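Local coordinates for protein acetylxylan esterase / glucomannan deacetylase (Cellvibrio japonicus, PDB 2W9X) that removes acetyl groups from plant cell wall polysaccharides, deacetylating xylan and, with a large preference, glucomannan, at residues K186-D191 with L348-L353. Sequence-based numbering, arbitrary orientation.
Sequences KAFDAD and LLITHL
A187 and I350 have the closest CA atoms of the two segments, 7.1 Å apart, where the C-terminal end of helix 180-187 comes up against helix 339-354. Both helices belong to the SGNH (GDSL-like) hydrolase domain, an alpha/beta fold built on a parallel five-stranded sheet, and their packing is apolar here. Helix 180-187 finishes in a Schellman motif, with D189 at positive phi (48°), and the chain then turns into edge strand 191-196. Just before that turn F188 sends its ring across to the other helix. Its CG lies anti to the carbonyl carbon (chi1 -65°), which carries the far edge, CE2 and CZ, into the angle between I350 and L353. The F188 and L353 side chains meet obliquely, with CZ 3.6 Å from L353 CB, while CE2 is 3.8 Å from I350 CA, close against the helix backbone. One residue earlier, A187 CB rests on the long branch of I350, 3.6 Å from CD1 and 3.8 Å from CG1. Around this patch, T184 touches both I350 and L353, W360 meets the F188 ring with the planes at about 50°, and L353 also reaches I145 and I290 of the sheet. I350 O sits at the edge of the phenyl ring, in its plane, 3.4 Å from F188 CZ.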
ATOM      1  N   LYS B 186       4.855 -20.779  -0.029  1.00 39.11           N
ATOM      2  CA  LYS B 186       4.693 -22.003  -0.828  1.00 39.32           C
ATOM      3  C   LYS B 186       3.872 -21.810  -2.106  1.00 39.79           C
ATOM      4  O   LYS B 186       4.134 -22.477  -3.122  1.00 39.45           O
ATOM      5  CB  LYS B 186       4.160 -23.142   0.044  1.00 39.31           C
ATOM      6  CG  LYS B 186       5.254 -23.701   0.977  1.00 40.13           C
ATOM      7  CD  LYS B 186       4.722 -24.765   1.918  1.00 40.39           C
ATOM      8  CE  LYS B 186       5.851 -25.384   2.714  1.00 38.79           C
ATOM      9  NZ  LYS B 186       5.339 -26.446   3.640  1.00 36.47           N
ATOM     10  N   ALA B 187       2.916 -20.875  -2.073  1.00 39.50           N
ATOM     11  CA  ALA B 187       2.120 -20.542  -3.265  1.00 40.06           C
ATOM     12  C   ALA B 187       2.976 -19.901  -4.362  1.00 40.28           C
ATOM     13  O   ALA B 187       2.616 -19.939  -5.541  1.00 40.24           O
ATOM     14  CB  ALA B 187       0.934 -19.638  -2.905  1.00 39.50           C
ATOM     15  N   PHE B 188       4.112 -19.322  -3.976  1.00 40.59           N
ATOM     16  CA  PHE B 188       5.010 -18.681  -4.933  1.00 40.51           C
ATOM     17  C   PHE B 188       6.324 -19.455  -5.117  1.00 40.74           C
ATOM     18  O   PHE B 188       7.207 -19.000  -5.840  1.00 41.45           O
ATOM     19  CB  PHE B 188       5.300 -17.231  -4.509  1.00 40.16           C
ATOM     20  CG  PHE B 188       4.095 -16.330  -4.543  1.00 39.54           C
ATOM     21  CD1 PHE B 188       3.650 -15.781  -5.747  1.00 39.57           C
ATOM     22  CD2 PHE B 188       3.405 -16.013  -3.366  1.00 39.70           C
ATOM     23  CE1 PHE B 188       2.518 -14.939  -5.790  1.00 38.96           C
ATOM     24  CE2 PHE B 188       2.272 -15.173  -3.394  1.00 38.77           C
ATOM     25  CZ  PHE B 188       1.829 -14.631  -4.606  1.00 38.79           C
ATOM     26  N   ASP B 189       6.437 -20.616  -4.467  1.00 40.19           N
ATOM     27  CA  ASP B 189       7.684 -21.383  -4.392  1.00 40.45           C
ATOM     28  C   ASP B 189       8.884 -20.516  -3.996  1.00 40.12           C
ATOM     29  O   ASP B 189       9.934 -20.541  -4.645  1.00 39.53           O
ATOM     30  CB  ASP B 189       7.956 -22.155  -5.697  1.00 40.19           C
ATOM     31  CG  ASP B 189       9.099 -23.144  -5.566  1.00 41.11           C
ATOM     32  OD1 ASP B 189       9.313 -23.678  -4.450  1.00 41.05           O
ATOM     33  OD2 ASP B 189       9.791 -23.380  -6.585  1.00 41.34           O
ATOM     34  N   ALA B 190       8.709 -19.754  -2.920  1.00 39.50           N
ATOM     35  CA  ALA B 190       9.779 -18.907  -2.391  1.00 39.07           C
ATOM     36  C   ALA B 190      10.356 -19.507  -1.134  1.00 38.39           C
ATOM     37  O   ALA B 190       9.663 -20.174  -0.375  1.00 37.59           O
ATOM     38  CB  ALA B 190       9.253 -17.506  -2.094  1.00 38.66           C
ATOM     39  N   ASP B 191      11.642 -19.277  -0.913  1.00 38.42           N
ATOM     40  CA  ASP B 191      12.213 -19.597   0.381  1.00 38.54           C
ATOM     41  C   ASP B 191      11.709 -18.599   1.415  1.00 38.40           C
ATOM     42  O   ASP B 191      11.324 -17.476   1.070  1.00 39.53           O
ATOM     43  CB  ASP B 191      13.743 -19.634   0.308  1.00 38.52           C
ATOM     44  CG  ASP B 191      14.250 -20.925  -0.286  1.00 39.01           C
ATOM     45  OD1 ASP B 191      13.879 -22.015   0.214  1.00 39.66           O
ATOM     46  OD2 ASP B 191      15.004 -20.845  -1.270  1.00 37.63           O
ATOM     47  N   LEU B 348      -5.310 -13.840   1.379  1.00 32.31           N
ATOM     48  CA  LEU B 348      -5.260 -12.378   1.300  1.00 32.82           C
ATOM     49  C   LEU B 348      -3.912 -11.893   0.748  1.00 32.37           C
ATOM     50  O   LEU B 348      -3.846 -11.057  -0.165  1.00 32.08           O
ATOM     51  CB  LEU B 348      -5.449 -11.811   2.709  1.00 33.54           C
ATOM     52  CG  LEU B 348      -6.288 -10.595   3.066  1.00 35.02           C
ATOM     53  CD1 LEU B 348      -7.694 -10.721   2.476  1.00 38.60           C
ATOM     54  CD2 LEU B 348      -6.353 -10.524   4.582  1.00 34.28           C
ATOM     55  N   LEU B 349      -2.843 -12.415   1.338  1.00 32.07           N
ATOM     56  CA  LEU B 349      -1.470 -12.083   0.950  1.00 31.90           C
ATOM     57  C   LEU B 349      -1.129 -12.564  -0.467  1.00 32.37           C
ATOM     58  O   LEU B 349      -0.551 -11.818  -1.268  1.00 32.29           O
ATOM     59  CB  LEU B 349      -0.508 -12.692   1.973  1.00 31.52           C
ATOM     60  CG  LEU B 349      -0.357 -11.970   3.317  1.00 30.50           C
ATOM     61  CD1 LEU B 349       0.406 -12.846   4.270  1.00 29.64           C
ATOM     62  CD2 LEU B 349       0.379 -10.646   3.119  1.00 33.11           C
ATOM     63  N   ILE B 350      -1.493 -13.811  -0.771  1.00 32.81           N
ATOM     64  CA  ILE B 350      -1.266 -14.381  -2.108  1.00 33.31           C
ATOM     65  C   ILE B 350      -1.882 -13.531  -3.224  1.00 33.92           C
ATOM     66  O   ILE B 350      -1.201 -13.180  -4.201  1.00 34.38           O
ATOM     67  CB  ILE B 350      -1.760 -15.843  -2.187  1.00 33.66           C
ATOM     68  CG1 ILE B 350      -0.901 -16.732  -1.291  1.00 32.45           C
ATOM     69  CG2 ILE B 350      -1.819 -16.339  -3.669  1.00 34.70           C
ATOM     70  CD1 ILE B 350      -1.552 -18.061  -0.860  1.00 33.27           C
ATOM     71  N   THR B 351      -3.157 -13.185  -3.066  1.00 34.40           N
ATOM     72  CA  THR B 351      -3.872 -12.328  -4.007  1.00 35.04           C
ATOM     73  C   THR B 351      -3.222 -10.949  -4.136  1.00 35.07           C
ATOM     74  O   THR B 351      -3.089 -10.419  -5.241  1.00 35.00           O
ATOM     75  CB  THR B 351      -5.360 -12.178  -3.586  1.00 35.53           C
ATOM     76  OG1 THR B 351      -5.918 -13.482  -3.370  1.00 36.66           O
ATOM     77  CG2 THR B 351      -6.180 -11.452  -4.648  1.00 36.60           C
ATOM     78  N   HIS B 352      -2.832 -10.370  -2.998  1.00 34.83           N
ATOM     79  CA  HIS B 352      -2.150  -9.078  -2.975  1.00 34.76           C
ATOM     80  C   HIS B 352      -0.860  -9.171  -3.789  1.00 35.01           C
ATOM     81  O   HIS B 352      -0.620  -8.343  -4.658  1.00 35.17           O
ATOM     82  CB  HIS B 352      -1.847  -8.654  -1.530  1.00 34.66           C
ATOM     83  CG  HIS B 352      -1.227  -7.298  -1.418  1.00 34.35           C
ATOM     84  ND1 HIS B 352      -1.974  -6.140  -1.369  1.00 34.07           N
ATOM     85  CD2 HIS B 352       0.068  -6.912  -1.354  1.00 35.80           C
ATOM     86  CE1 HIS B 352      -1.167  -5.098  -1.281  1.00 34.92           C
ATOM     87  NE2 HIS B 352       0.078  -5.539  -1.270  1.00 36.30           N
ATOM     88  N   LEU B 353      -0.049 -10.190  -3.509  1.00 36.08           N
ATOM     89  CA  LEU B 353       1.264 -10.324  -4.151  1.00 37.48           C
ATOM     90  C   LEU B 353       1.169 -10.677  -5.646  1.00 38.86           C
ATOM     91  O   LEU B 353       2.041 -10.294  -6.424  1.00 38.76           O
ATOM     92  CB  LEU B 353       2.147 -11.303  -3.387  1.00 36.84           C
ATOM     93  CG  LEU B 353       2.557 -10.748  -2.024  1.00 35.56           C
ATOM     94  CD1 LEU B 353       3.238 -11.805  -1.182  1.00 34.38           C
ATOM     95  CD2 LEU B 353       3.453  -9.524  -2.199  1.00 35.53           C
TER